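Local coordinates for protein shikimate 5-dehydrogenase AroE (5-dehydroshikimate reductase) (PDB 4P4G) that probably catalyses the NADP-dependent interconversion of 3-dehydroshikimate and shikimate, a step in the pathway to chorismate and the aromatic amino acids, at residues Arg232-Ser235 / Gly236-Leu240; Ser190-Pro193 / Ala194-Ala198; Val134-Glu138 / Leu139-Asp143; Cys171-Ser175 / Gly176-Asp180. One frame throughout, in Å; residues are numbered along the deposited sequence.

Contact 1: residues Arg232-Ser235 / Gly236-Leu240; sequences RVIS and GLQML. With SKM ((3R,4S,5R)-3,4,5-trihydroxycyclohex-1-ene-1-carboxylic acid), chain C.
Ser235 OG accepts the amide hydrogen of Leu237 N over 3.1 Å, with an N-H...O angle of 145°, and so caps the beginning of helix 236-252. With OG set between the backbone N and the carbonyl carbon (chi1 89°), the hydroxyl leans over the first turn, and Leu237 CB packs against it at 3.4 Å. Ser235 O is used as well: Gln238 N donates to it at 3.1 Å from well above the carbonyl plane. Serine suits this N-cap because its short side chain can turn back on the backbone. Here the last strand of the six-stranded parallel sheet, 232-234, runs almost directly into the helix through the buried Gly236, whose backbone is also bonded to Ile214. Just before the cap, Ile234 CG2 meets Gln238 CB at 3.7 Å, the two side chains crossing at about a right angle. Ile234 CD1 turns to Arg232 instead and lies over the centre of one guanidinium face. One turn into the helix, Leu240 N is bonded to Gly236 O, and Leu240 CD1 reaches shikimate, 3.8 Å from C4 of its ring; Gln243 also lines that pocket.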
ATOM      1  N   ARG A 232       2.781  14.513  13.028  1.00 14.26           N
ATOM      2  CA  ARG A 232       2.292  13.179  13.359  1.00 12.61           C
ATOM      3  C   ARG A 232       2.872  12.118  12.444  1.00 12.49           C
ATOM      4  O   ARG A 232       2.756  12.216  11.224  1.00 12.18           O
ATOM      5  CB  ARG A 232       0.770  13.114  13.281  1.00 16.77           C
ATOM      6  CG  ARG A 232       0.268  11.709  13.557  1.00 19.75           C
ATOM      7  CD  ARG A 232      -1.233  11.586  13.548  1.00 24.68           C
ATOM      8  NE  ARG A 232      -1.609  10.238  13.968  1.00 26.61           N
ATOM      9  CZ  ARG A 232      -2.755   9.648  13.655  1.00 28.72           C
ATOM     10  NH1 ARG A 232      -3.648  10.279  12.909  1.00 28.25           N
ATOM     11  NH2 ARG A 232      -2.998   8.420  14.089  1.00 30.23           N
ATOM     12  N   VAL A 233       3.478  11.090  13.030  1.00 11.04           N
ATOM     13  CA  VAL A 233       4.078  10.016  12.234  1.00 11.55           C
ATOM     14  C   VAL A 233       3.254   8.736  12.319  1.00 13.54           C
ATOM     15  O   VAL A 233       2.994   8.222  13.419  1.00 12.17           O
ATOM     16  CB  VAL A 233       5.516   9.721  12.686  1.00 14.41           C
ATOM     17  CG1 VAL A 233       6.060   8.500  11.953  1.00 14.50           C
ATOM     18  CG2 VAL A 233       6.413  10.939  12.439  1.00 16.91           C
ATOM     19  N   ILE A 234       2.861   8.216  11.156  1.00 11.01           N
ATOM     20  CA  ILE A 234       2.128   6.952  11.077  1.00 10.36           C
ATOM     21  C   ILE A 234       2.965   5.965  10.269  1.00 10.27           C
ATOM     22  O   ILE A 234       3.282   6.207   9.099  1.00 10.60           O
ATOM     23  CB  ILE A 234       0.745   7.145  10.421  1.00  9.65           C
ATOM     24  CG1 ILE A 234      -0.022   8.274  11.112  1.00 11.11           C
ATOM     25  CG2 ILE A 234      -0.055   5.845  10.445  1.00 11.96           C
ATOM     26  CD1 ILE A 234      -1.199   8.793  10.316  1.00 13.11           C
ATOM     27  N   SER A 235       3.344   4.855  10.894  1.00  9.01           N
ATOM     28  CA  SER A 235       4.256   3.920  10.243  1.00 10.18           C
ATOM     29  C   SER A 235       3.536   3.018   9.250  1.00  9.60           C
ATOM     30  O   SER A 235       2.298   2.922   9.247  1.00  9.25           O
ATOM     31  CB  SER A 235       4.977   3.060  11.270  1.00 12.48           C
ATOM     32  OG  SER A 235       4.241   1.899  11.556  1.00 13.52           O
ATOM     33  N   GLY A 236       4.322   2.346   8.416  1.00 10.54           N
ATOM     34  CA  GLY A 236       3.804   1.414   7.428  1.00 10.90           C
ATOM     35  C   GLY A 236       3.064   0.241   8.040  1.00  8.65           C
ATOM     36  O   GLY A 236       2.297  -0.448   7.359  1.00  9.70           O
ATOM     37  N   LEU A 237       3.298  -0.003   9.326  1.00  8.30           N
ATOM     38  CA  LEU A 237       2.599  -1.087  10.017  1.00  8.68           C
ATOM     39  C   LEU A 237       1.116  -0.800  10.110  1.00  8.32           C
ATOM     40  O   LEU A 237       0.297  -1.730  10.065  1.00  7.51           O
ATOM     41  CB  LEU A 237       3.150  -1.286  11.438  1.00 10.79           C
ATOM     42  CG  LEU A 237       4.501  -1.971  11.600  1.00 13.84           C
ATOM     43  CD1 LEU A 237       4.762  -2.258  13.082  1.00 15.03           C
ATOM     44  CD2 LEU A 237       4.536  -3.254  10.790  1.00 12.84           C
ATOM     45  N   GLN A 238       0.752   0.475  10.263  1.00  7.10           N
ATOM     46  CA  GLN A 238      -0.669   0.822  10.343  1.00  7.48           C
ATOM     47  C   GLN A 238      -1.324   0.635   8.968  1.00  8.13           C
ATOM     48  O   GLN A 238      -2.450   0.124   8.873  1.00 10.65           O
ATOM     49  CB  GLN A 238      -0.870   2.246  10.899  1.00 13.04           C
ATOM     50  CG  GLN A 238      -0.338   2.420  12.335  1.00 13.63           C
ATOM     51  CD  GLN A 238      -0.979   1.447  13.319  1.00 17.04           C
ATOM     52  OE1 GLN A 238      -2.185   1.215  13.282  1.00 20.02           O
ATOM     53  NE2 GLN A 238      -0.168   0.871  14.196  1.00 18.78           N
ATOM     54  N   MET A 239      -0.617   1.014   7.902  1.00  8.52           N
ATOM     55  CA  MET A 239      -1.111   0.741   6.545  1.00  9.40           C
ATOM     56  C   MET A 239      -1.226  -0.765   6.307  1.00 10.58           C
ATOM     57  O   MET A 239      -2.207  -1.232   5.729  1.00  9.91           O
ATOM     58  CB  MET A 239      -0.208   1.364   5.474  1.00 12.93           C
ATOM     59  CG  MET A 239      -0.818   1.309   4.075  1.00 17.89           C
ATOM     60  SD  MET A 239       0.246   2.012   2.807  1.00 37.68           S
ATOM     61  CE  MET A 239       0.846   3.467   3.653  1.00 18.76           C
ATOM     62  N   LEU A 240      -0.231  -1.522   6.765  1.00  9.02           N
ATOM     63  CA  LEU A 240      -0.249  -2.981   6.623  1.00  8.51           C
ATOM     64  C   LEU A 240      -1.475  -3.619   7.280  1.00  8.24           C
ATOM     65  O   LEU A 240      -2.130  -4.465   6.688  1.00  8.43           O
ATOM     66  CB  LEU A 240       1.029  -3.588   7.219  1.00  7.81           C
ATOM     67  CG  LEU A 240       1.103  -5.114   7.106  1.00 10.50           C
ATOM     68  CD1 LEU A 240       1.378  -5.505   5.651  1.00 12.11           C
ATOM     69  CD2 LEU A 240       2.179  -5.654   8.048  1.00 11.13           C
TER
HETATM   70  O12 SKM C 301      -0.093  -4.141  -0.118  1.00 19.07           O
HETATM   71  C8  SKM C 301       0.670  -4.753   0.918  1.00 19.11           C
HETATM   72  C6  SKM C 301       1.961  -3.997   1.056  1.00 21.24           C
HETATM   73  O7  SKM C 301       2.557  -3.782  -0.209  1.00 24.83           O
HETATM   74  C5  SKM C 301       2.868  -4.770   1.868  1.00 17.41           C
HETATM   75  C4  SKM C 301       2.757  -6.055   2.198  1.00 13.30           C
HETATM   76  C1  SKM C 301       3.836  -6.698   3.053  1.00 11.21           C
HETATM   77  O2  SKM C 301       3.697  -7.871   3.427  1.00 13.07           O
HETATM   78  O3  SKM C 301       4.852  -6.062   3.389  1.00 14.87           O
HETATM   79  C10 SKM C 301       1.556  -6.941   1.753  1.00 14.00           C
HETATM   80  C9  SKM C 301       0.847  -6.207   0.577  1.00 17.56           C
HETATM   81  O11 SKM C 301      -0.391  -6.817   0.456  1.00 17.21           O

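Contact 2: residues Ser190-Pro193 / Ala194-Ala198; sequences STIP and AEVAA
Ile192 and Ala197 fit together as a bump on a shallow surface: the terminal methyl CD1 of Ile192 rests 3.7 Å from Ala197 CB and equally near Ala197 CA. The small alanine lets the isoleucine come right up to the helix backbone. With CG1 placed between the backbone N and the carbonyl carbon (chi1 58°) and the chain then extended, Ile192 sends CD1 toward the helix, where it also meets Val196 CG1 at 4.1 Å. The valine's other methyl, CG2, lies along the Pro193 ring, 4.0 Å from Pro193 CB, the two side chains side by side and pointing the same way. Glu195 bends at chi2 and brings OE1 back to within 3.7 Å of Pro193 CB, on the exposed side of the turn.

Pro193 O is gripped twice. Ala197 N donates at 3.1 Å in a nearly straight bond, close to the direction of the C=O bond, whereas Val196 N comes at the same distance from above the carbonyl plane. Proline suits the position, since its ring restricts phi to near the value it has here and its nitrogen has no hydrogen needing an acceptor. Outside the turn, Ile192 leans on Leu123 of strand 119-123, and a sulfate ion, probably from the crystallisation liquor, comes within about 4 Å of its side chain, nearest atoms. A short helix entered through an N-cap proline, after strand 187-190, is thus one of the strand-to-helix turns of a domain consistent with a Rossmann-type NADP-binding fold.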
ATOM      1  N   SER A 190       4.007   8.813   1.773  1.00  7.52           N
ATOM      2  CA  SER A 190       5.264   8.490   1.080  1.00 10.14           C
ATOM      3  C   SER A 190       5.323   7.047   0.622  1.00 10.49           C
ATOM      4  O   SER A 190       5.214   6.119   1.434  1.00  9.94           O
ATOM      5  CB  SER A 190       6.470   8.782   1.971  1.00 11.11           C
ATOM      6  OG  SER A 190       7.668   8.444   1.284  1.00 12.32           O
ATOM      7  N   THR A 191       5.514   6.846  -0.681  1.00  7.86           N
ATOM      8  CA  THR A 191       5.631   5.488  -1.214  1.00 11.31           C
ATOM      9  C   THR A 191       7.000   5.200  -1.829  1.00 12.85           C
ATOM     10  O   THR A 191       7.182   4.171  -2.492  1.00 16.31           O
ATOM     11  CB  THR A 191       4.500   5.159  -2.231  1.00 11.93           C
ATOM     12  OG1 THR A 191       4.715   5.867  -3.457  1.00 14.78           O
ATOM     13  CG2 THR A 191       3.131   5.542  -1.678  1.00 12.65           C
ATOM     14  N   ILE A 192       7.963   6.097  -1.607  1.00  9.59           N
ATOM     15  CA  ILE A 192       9.314   5.950  -2.155  1.00  9.64           C
ATOM     16  C   ILE A 192      10.250   5.250  -1.161  1.00 11.27           C
ATOM     17  O   ILE A 192       9.921   5.156   0.031  1.00 11.84           O
ATOM     18  CB  ILE A 192       9.925   7.315  -2.576  1.00 14.36           C
ATOM     19  CG1 ILE A 192       9.981   8.288  -1.399  1.00 14.59           C
ATOM     20  CG2 ILE A 192       9.150   7.903  -3.725  1.00 17.55           C
ATOM     21  CD1 ILE A 192      10.646   9.622  -1.760  1.00 13.39           C
ATOM     22  N   PRO A 193      11.402   4.737  -1.644  1.00 11.96           N
ATOM     23  CA  PRO A 193      12.331   4.074  -0.715  1.00 12.45           C
ATOM     24  C   PRO A 193      12.821   5.044   0.348  1.00 13.08           C
ATOM     25  O   PRO A 193      12.913   6.245   0.081  1.00 12.68           O
ATOM     26  CB  PRO A 193      13.496   3.667  -1.613  1.00 14.39           C
ATOM     27  CG  PRO A 193      12.873   3.471  -2.960  1.00 15.05           C
ATOM     28  CD  PRO A 193      11.803   4.535  -3.050  1.00 14.42           C
ATOM     29  N   ALA A 194      13.129   4.534   1.535  1.00 12.97           N
ATOM     30  CA  ALA A 194      13.564   5.397   2.631  1.00 10.74           C
ATOM     31  C   ALA A 194      14.875   6.093   2.278  1.00 12.12           C
ATOM     32  O   ALA A 194      15.118   7.226   2.695  1.00 12.97           O
ATOM     33  CB  ALA A 194      13.708   4.581   3.926  1.00 12.15           C
ATOM     34  N   GLU A 195      15.704   5.418   1.487  1.00 12.25           N
ATOM     35  CA  GLU A 195      16.996   5.948   1.070  1.00 12.83           C
ATOM     36  C   GLU A 195      16.879   7.133   0.108  1.00 15.68           C
ATOM     37  O   GLU A 195      17.802   7.939  -0.002  1.00 18.72           O
ATOM     38  CB  GLU A 195      17.822   4.829   0.418  1.00 16.85           C
ATOM     39  CG  GLU A 195      18.155   3.666   1.351  1.00 21.40           C
ATOM     40  CD  GLU A 195      17.066   2.602   1.437  1.00 25.07           C
ATOM     41  OE1 GLU A 195      15.921   2.860   1.013  1.00 20.14           O
ATOM     42  OE2 GLU A 195      17.371   1.496   1.938  1.00 30.26           O
ATOM     43  N   VAL A 196      15.764   7.211  -0.618  1.00 13.60           N
ATOM     44  CA  VAL A 196      15.504   8.325  -1.524  1.00 12.47           C
ATOM     45  C   VAL A 196      14.877   9.479  -0.745  1.00 13.52           C
ATOM     46  O   VAL A 196      15.286  10.622  -0.891  1.00 15.65           O
ATOM     47  CB  VAL A 196      14.568   7.917  -2.683  1.00 12.57           C
ATOM     48  CG1 VAL A 196      14.235   9.123  -3.575  1.00 13.77           C
ATOM     49  CG2 VAL A 196      15.197   6.803  -3.511  1.00 12.94           C
ATOM     50  N   ALA A 197      13.886   9.170   0.085  1.00 13.04           N
ATOM     51  CA  ALA A 197      13.201  10.184   0.890  1.00 12.06           C
ATOM     52  C   ALA A 197      14.159  10.904   1.833  1.00 12.77           C
ATOM     53  O   ALA A 197      13.958  12.071   2.136  1.00 13.32           O
ATOM     54  CB  ALA A 197      12.066   9.557   1.681  1.00 12.57           C
ATOM     55  N   ALA A 198      15.186  10.196   2.302  1.00 11.49           N
ATOM     56  CA  ALA A 198      16.166  10.764   3.242  1.00 11.96           C
ATOM     57  C   ALA A 198      16.735  12.113   2.799  1.00 14.56           C
ATOM     58  O   ALA A 198      16.895  13.024   3.617  1.00 17.52           O
ATOM     59  CB  ALA A 198      17.300   9.777   3.494  1.00 14.46           C
TER

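Contact 3: residues Val134-Glu138 / Leu139-Asp143; sequences VGLAE and LGVTD
Leu136 and Val141 make the apolar part of this helix end, with Leu136 CB 3.9 Å from Val141 CG2 and the two side chains set aslant to each other. Both valine methyls also lie over Leu136 O, each 3.6 Å from it, because Val141 places CG1 beside the backbone N and CG2 between that N and the carbonyl carbon. Separately, Leu139 CG sits 3.4 Å from Gly135 O, whose own partner is the amide of the same leucine: Leu139 N donates to it at 3.1 Å, the last strong bond in the helical pattern.

Beyond Leu139 the chain turns. Gly140 has phi 106°, where glycine's lack of a beta carbon avoids a clash with the preceding carbonyl. Val141 N then bends back to Leu136 O in a straight but weak bond of 3.3 Å, while Gly140 N makes weak bonds to Leu136 O and Ala137 O. This is a Schellman motif, closing helix 129-139, and the pairing of Leu136 with Val141 is its usual hydrophobic contact. A water spans the turn by donating to Ala137 O at 2.9 Å and, more loosely, to Val141 O. Further out, Leu136 packs on Ala120 and Val122 of strand 119-123 and on Leu113 of helix 105-113, while Leu139 touches Leu113 and Ala110. With Leu136 O and Ala137 O served by weak amide bonds, and Ala137 O also by a water, the stop probably owes as much to glycine's backbone freedom and apolar packing as to strong hydrogen bonding.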
ATOM      1  N   VAL A 134      -6.157   7.376  -4.695  1.00 11.56           N
ATOM      2  CA  VAL A 134      -7.559   7.006  -4.543  1.00 12.46           C
ATOM      3  C   VAL A 134      -8.003   6.990  -3.075  1.00 12.14           C
ATOM      4  O   VAL A 134      -9.097   7.451  -2.751  1.00 14.24           O
ATOM      5  CB  VAL A 134      -7.851   5.659  -5.234  1.00 11.61           C
ATOM      6  CG1 VAL A 134      -9.262   5.163  -4.911  1.00 10.32           C
ATOM      7  CG2 VAL A 134      -7.666   5.807  -6.740  1.00 12.81           C
ATOM      8  N   GLY A 135      -7.152   6.473  -2.189  1.00 10.23           N
ATOM      9  CA  GLY A 135      -7.440   6.493  -0.759  1.00 10.38           C
ATOM     10  C   GLY A 135      -7.605   7.904  -0.220  1.00 12.16           C
ATOM     11  O   GLY A 135      -8.530   8.172   0.548  1.00 13.99           O
ATOM     12  N   LEU A 136      -6.726   8.817  -0.628  1.00 10.77           N
ATOM     13  CA  LEU A 136      -6.876  10.222  -0.242  1.00  9.89           C
ATOM     14  C   LEU A 136      -8.163  10.819  -0.798  1.00 12.68           C
ATOM     15  O   LEU A 136      -8.872  11.530  -0.086  1.00 12.59           O
ATOM     16  CB  LEU A 136      -5.665  11.050  -0.676  1.00  9.67           C
ATOM     17  CG  LEU A 136      -4.380  10.790   0.101  1.00  9.93           C
ATOM     18  CD1 LEU A 136      -3.210  11.379  -0.671  1.00 10.86           C
ATOM     19  CD2 LEU A 136      -4.464  11.395   1.500  1.00 13.68           C
ATOM     20  N   ALA A 137      -8.474  10.524  -2.060  1.00 11.89           N
ATOM     21  CA  ALA A 137      -9.738  10.981  -2.651  1.00 13.11           C
ATOM     22  C   ALA A 137     -10.954  10.473  -1.868  1.00 15.97           C
ATOM     23  O   ALA A 137     -11.917  11.216  -1.657  1.00 16.55           O
ATOM     24  CB  ALA A 137      -9.828  10.583  -4.123  1.00 11.60           C
ATOM     25  N   GLU A 138     -10.911   9.211  -1.441  1.00 16.77           N
ATOM     26  CA  GLU A 138     -12.003   8.629  -0.663  1.00 20.96           C
ATOM     27  C   GLU A 138     -12.197   9.377   0.660  1.00 17.77           C
ATOM     28  O   GLU A 138     -13.325   9.568   1.122  1.00 21.49           O
ATOM     29  CB  GLU A 138     -11.733   7.147  -0.390  1.00 28.07           C
ATOM     30  CG  GLU A 138     -12.780   6.466   0.484  1.00 36.01           C
ATOM     31  CD  GLU A 138     -13.949   5.907  -0.312  1.00 42.10           C
ATOM     32  OE1 GLU A 138     -13.840   5.820  -1.554  1.00 44.43           O
ATOM     33  OE2 GLU A 138     -14.975   5.546   0.308  1.00 44.94           O
ATOM     34  N   LEU A 139     -11.092   9.805   1.262  1.00 14.42           N
ATOM     35  CA  LEU A 139     -11.143  10.545   2.529  1.00 14.85           C
ATOM     36  C   LEU A 139     -11.695  11.957   2.348  1.00 16.81           C
ATOM     37  O   LEU A 139     -12.169  12.575   3.306  1.00 17.65           O
ATOM     38  CB  LEU A 139      -9.757  10.621   3.164  1.00 14.42           C
ATOM     39  CG  LEU A 139      -9.203   9.317   3.731  1.00 14.64           C
ATOM     40  CD1 LEU A 139      -7.764   9.480   4.181  1.00 15.40           C
ATOM     41  CD2 LEU A 139     -10.088   8.832   4.875  1.00 13.59           C
ATOM     42  N   GLY A 140     -11.606  12.477   1.127  1.00 14.91           N
ATOM     43  CA  GLY A 140     -12.167  13.780   0.824  1.00 16.11           C
ATOM     44  C   GLY A 140     -11.187  14.935   0.649  1.00 16.20           C
ATOM     45  O   GLY A 140     -11.600  16.089   0.778  1.00 18.63           O
ATOM     46  N   VAL A 141      -9.917  14.658   0.345  1.00 14.55           N
ATOM     47  CA  VAL A 141      -8.945  15.755   0.162  1.00 15.56           C
ATOM     48  C   VAL A 141      -9.325  16.667  -1.017  1.00 19.20           C
ATOM     49  O   VAL A 141      -9.973  16.227  -1.964  1.00 21.30           O
ATOM     50  CB  VAL A 141      -7.474  15.252   0.024  1.00 15.45           C
ATOM     51  CG1 VAL A 141      -7.083  14.375   1.226  1.00 14.24           C
ATOM     52  CG2 VAL A 141      -7.261  14.524  -1.288  1.00 15.86           C
ATOM     53  N   THR A 142      -8.958  17.945  -0.942  1.00 19.39           N
ATOM     54  CA  THR A 142      -9.370  18.894  -1.983  1.00 22.05           C
ATOM     55  C   THR A 142      -8.428  18.860  -3.187  1.00 20.61           C
ATOM     56  O   THR A 142      -8.836  19.112  -4.327  1.00 22.48           O
ATOM     57  CB  THR A 142      -9.476  20.339  -1.454  1.00 25.06           C
ATOM     58  OG1 THR A 142      -8.221  20.747  -0.893  1.00 26.13           O
ATOM     59  CG2 THR A 142     -10.574  20.461  -0.394  1.00 28.20           C
ATOM     60  N   ASP A 143      -7.165  18.540  -2.940  1.00 14.85           N
ATOM     61  CA  ASP A 143      -6.189  18.533  -4.015  1.00 16.17           C
ATOM     62  C   ASP A 143      -4.975  17.719  -3.619  1.00 11.76           C
ATOM     63  O   ASP A 143      -4.660  17.589  -2.433  1.00 11.20           O
ATOM     64  CB  ASP A 143      -5.782  19.956  -4.393  1.00 23.38           C
ATOM     65  CG  ASP A 143      -4.844  20.567  -3.399  1.00 30.43           C
ATOM     66  OD1 ASP A 143      -5.319  20.957  -2.315  1.00 34.94           O
ATOM     67  OD2 ASP A 143      -3.632  20.652  -3.694  1.00 33.11           O
TER
HETATM   68  O   HOH W   1     -12.223  13.974  -2.529  1.00 27.50           O

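Contact 4: residues Cys171-Ser175 / Gly176-Asp180; sequences CAFDS and GGLAD
Cys171 packs tightly against the backbone of Gly177: SG lies 3.5 Å from Gly177 C and almost as near Gly177 O. The sulfur stands anti to its backbone N (chi1 178°), which directs it across the turn, and Gly177, having no side chain, lets so large an atom come that close. Farther along, Leu178 CD2 meets the Phe173 ring aslant, 4.2 Å from CD1, and Leu178 CB lies 4.0 Å from Phe173 O. Both apolar side chains are buried, Phe173 stacking on the ring of Tyr200 and touching Val147, Leu178 reaching Leu204. Cysteine, phenylalanine and leucine thus suit the base of the loop, where strand 167-172 passes into helix 178-184.

The rest of the loop is looser and largely exposed. No hydrogen bond passes directly from 171-175 to 176-180; two waters fill the middle instead. One donates to Ala172 O at 2.8 Å, accepts from Gly177 N and is hydrogen-bonded to Ser175 OG as well, so it joins both arms of the loop. The other donates to Phe173 O at 2.8 Å and accepts from Gly176 N at 2.9 Å and from Leu178 N at 3.1 Å. Gly176 has phi 118°, where the absence of a beta carbon relieves the preceding carbonyl. Asp174, exposed, uses OD1 on the hydroxyl of Tyr200. The chemistry implies a loop closed at its base by sulfur and hydrocarbon packing and across its middle by water, with Leu178 N, at the start of the helix, donating to a water.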
ATOM      1  N   CYS A 171       4.798  17.797  -9.214  1.00 14.17           N
ATOM      2  CA  CYS A 171       5.901  18.642  -8.771  1.00 14.92           C
ATOM      3  C   CYS A 171       7.185  17.818  -8.770  1.00 15.76           C
ATOM      4  O   CYS A 171       7.251  16.771  -8.128  1.00 15.87           O
ATOM      5  CB  CYS A 171       5.625  19.171  -7.360  1.00 16.04           C
ATOM      6  SG  CYS A 171       6.951  20.191  -6.655  1.00 22.59           S
ATOM      7  N   ALA A 172       8.201  18.276  -9.493  1.00 19.01           N
ATOM      8  CA  ALA A 172       9.488  17.583  -9.504  1.00 18.83           C
ATOM      9  C   ALA A 172      10.166  17.673  -8.141  1.00 19.82           C
ATOM     10  O   ALA A 172       9.993  18.657  -7.418  1.00 18.89           O
ATOM     11  CB  ALA A 172      10.388  18.157 -10.588  1.00 19.98           C
ATOM     12  N   PHE A 173      10.939  16.646  -7.792  1.00 18.83           N
ATOM     13  CA  PHE A 173      11.686  16.644  -6.539  1.00 19.60           C
ATOM     14  C   PHE A 173      12.715  17.763  -6.449  1.00 20.79           C
ATOM     15  O   PHE A 173      12.903  18.354  -5.387  1.00 23.81           O
ATOM     16  CB  PHE A 173      12.440  15.316  -6.371  1.00 20.58           C
ATOM     17  CG  PHE A 173      11.687  14.273  -5.601  1.00 19.52           C
ATOM     18  CD1 PHE A 173      11.452  14.426  -4.241  1.00 18.56           C
ATOM     19  CD2 PHE A 173      11.247  13.116  -6.232  1.00 19.75           C
ATOM     20  CE1 PHE A 173      10.760  13.458  -3.529  1.00 18.13           C
ATOM     21  CE2 PHE A 173      10.560  12.144  -5.520  1.00 19.00           C
ATOM     22  CZ  PHE A 173      10.316  12.318  -4.173  1.00 18.37           C
ATOM     23  N   ASP A 174      13.391  18.035  -7.559  1.00 20.58           N
ATOM     24  CA  ASP A 174      14.653  18.772  -7.519  1.00 23.86           C
ATOM     25  C   ASP A 174      14.654  20.168  -8.133  1.00 24.20           C
ATOM     26  O   ASP A 174      15.670  20.863  -8.066  1.00 26.82           O
ATOM     27  CB  ASP A 174      15.746  17.954  -8.218  1.00 26.21           C
ATOM     28  CG  ASP A 174      15.978  16.606  -7.564  1.00 28.06           C
ATOM     29  OD1 ASP A 174      16.047  16.552  -6.320  1.00 27.66           O
ATOM     30  OD2 ASP A 174      16.087  15.602  -8.304  1.00 30.10           O
ATOM     31  N   SER A 175      13.551  20.586  -8.742  1.00 21.26           N
ATOM     32  CA  SER A 175      13.586  21.823  -9.524  1.00 21.35           C
ATOM     33  C   SER A 175      13.219  23.090  -8.750  1.00 21.38           C
ATOM     34  O   SER A 175      13.344  24.192  -9.276  1.00 22.88           O
ATOM     35  CB  SER A 175      12.764  21.695 -10.810  1.00 23.25           C
ATOM     36  OG  SER A 175      11.418  21.368 -10.530  1.00 27.78           O
ATOM     37  N   GLY A 176      12.787  22.939  -7.500  1.00 24.05           N
ATOM     38  CA  GLY A 176      12.616  24.096  -6.636  1.00 24.53           C
ATOM     39  C   GLY A 176      11.207  24.347  -6.150  1.00 23.54           C
ATOM     40  O   GLY A 176      10.938  25.358  -5.496  1.00 26.16           O
ATOM     41  N   GLY A 177      10.298  23.428  -6.451  1.00 18.62           N
ATOM     42  CA  GLY A 177       8.909  23.614  -6.070  1.00 15.66           C
ATOM     43  C   GLY A 177       8.488  22.806  -4.858  1.00 16.65           C
ATOM     44  O   GLY A 177       7.376  22.974  -4.349  1.00 16.95           O
ATOM     45  N   LEU A 178       9.371  21.935  -4.378  1.00 16.40           N
ATOM     46  CA  LEU A 178       8.996  21.030  -3.297  1.00 15.56           C
ATOM     47  C   LEU A 178       8.624  21.776  -2.005  1.00 17.21           C
ATOM     48  O   LEU A 178       7.629  21.450  -1.369  1.00 17.88           O
ATOM     49  CB  LEU A 178      10.104  20.004  -3.040  1.00 17.46           C
ATOM     50  CG  LEU A 178       9.769  18.927  -2.009  1.00 15.96           C
ATOM     51  CD1 LEU A 178       8.471  18.214  -2.358  1.00 15.39           C
ATOM     52  CD2 LEU A 178      10.903  17.920  -1.899  1.00 16.42           C
ATOM     53  N   ALA A 179       9.404  22.786  -1.639  1.00 20.66           N
ATOM     54  CA  ALA A 179       9.154  23.533  -0.403  1.00 22.67           C
ATOM     55  C   ALA A 179       7.762  24.172  -0.378  1.00 22.96           C
ATOM     56  O   ALA A 179       7.052  24.101   0.627  1.00 23.43           O
ATOM     57  CB  ALA A 179      10.229  24.591  -0.195  1.00 25.17           C
ATOM     58  N   ASP A 180       7.378  24.792  -1.486  1.00 23.58           N
ATOM     59  CA  ASP A 180       6.056  25.409  -1.587  1.00 26.03           C
ATOM     60  C   ASP A 180       4.932  24.360  -1.589  1.00 23.52           C
ATOM     61  O   ASP A 180       3.851  24.592  -1.048  1.00 24.15           O
ATOM     62  CB  ASP A 180       5.988  26.300  -2.826  1.00 31.02           C
ATOM     63  CG  ASP A 180       6.900  27.520  -2.719  1.00 37.77           C
ATOM     64  OD1 ASP A 180       7.104  28.023  -1.589  1.00 40.71           O
ATOM     65  OD2 ASP A 180       7.410  27.977  -3.768  1.00 38.50           O
TER
HETATM   66  O   HOH W   2      10.056  21.271  -8.460  1.00 22.94           O
HETATM   67  O   HOH W   3      12.169  21.089  -5.375  1.00 25.05           O

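Overall arrangement
All four contacts lie at junctions of the six-stranded parallel sheet, three leading from a strand into a helix and contact 3 from a helix toward strand 143-148. Contacts 1 and 4 sit at its outermost strands, about 25 Å apart between centres. All are partly buried, but contact 1, nearest the chain's centre, involves no exposed residue and alone reaches shikimate, whereas contact 4, the most peripheral, has its loop residues exposed. Contacts 2 and 4 touch, Ile192 CD1 packing on Phe173 CZ at 3.6 Å. A serine hydroxyl caps the helix in contact 1, a proline carbonyl accepts two amides in contact 2, weak amide bonds dominate the Schellman end of contact 3, and waters bridge contact 4.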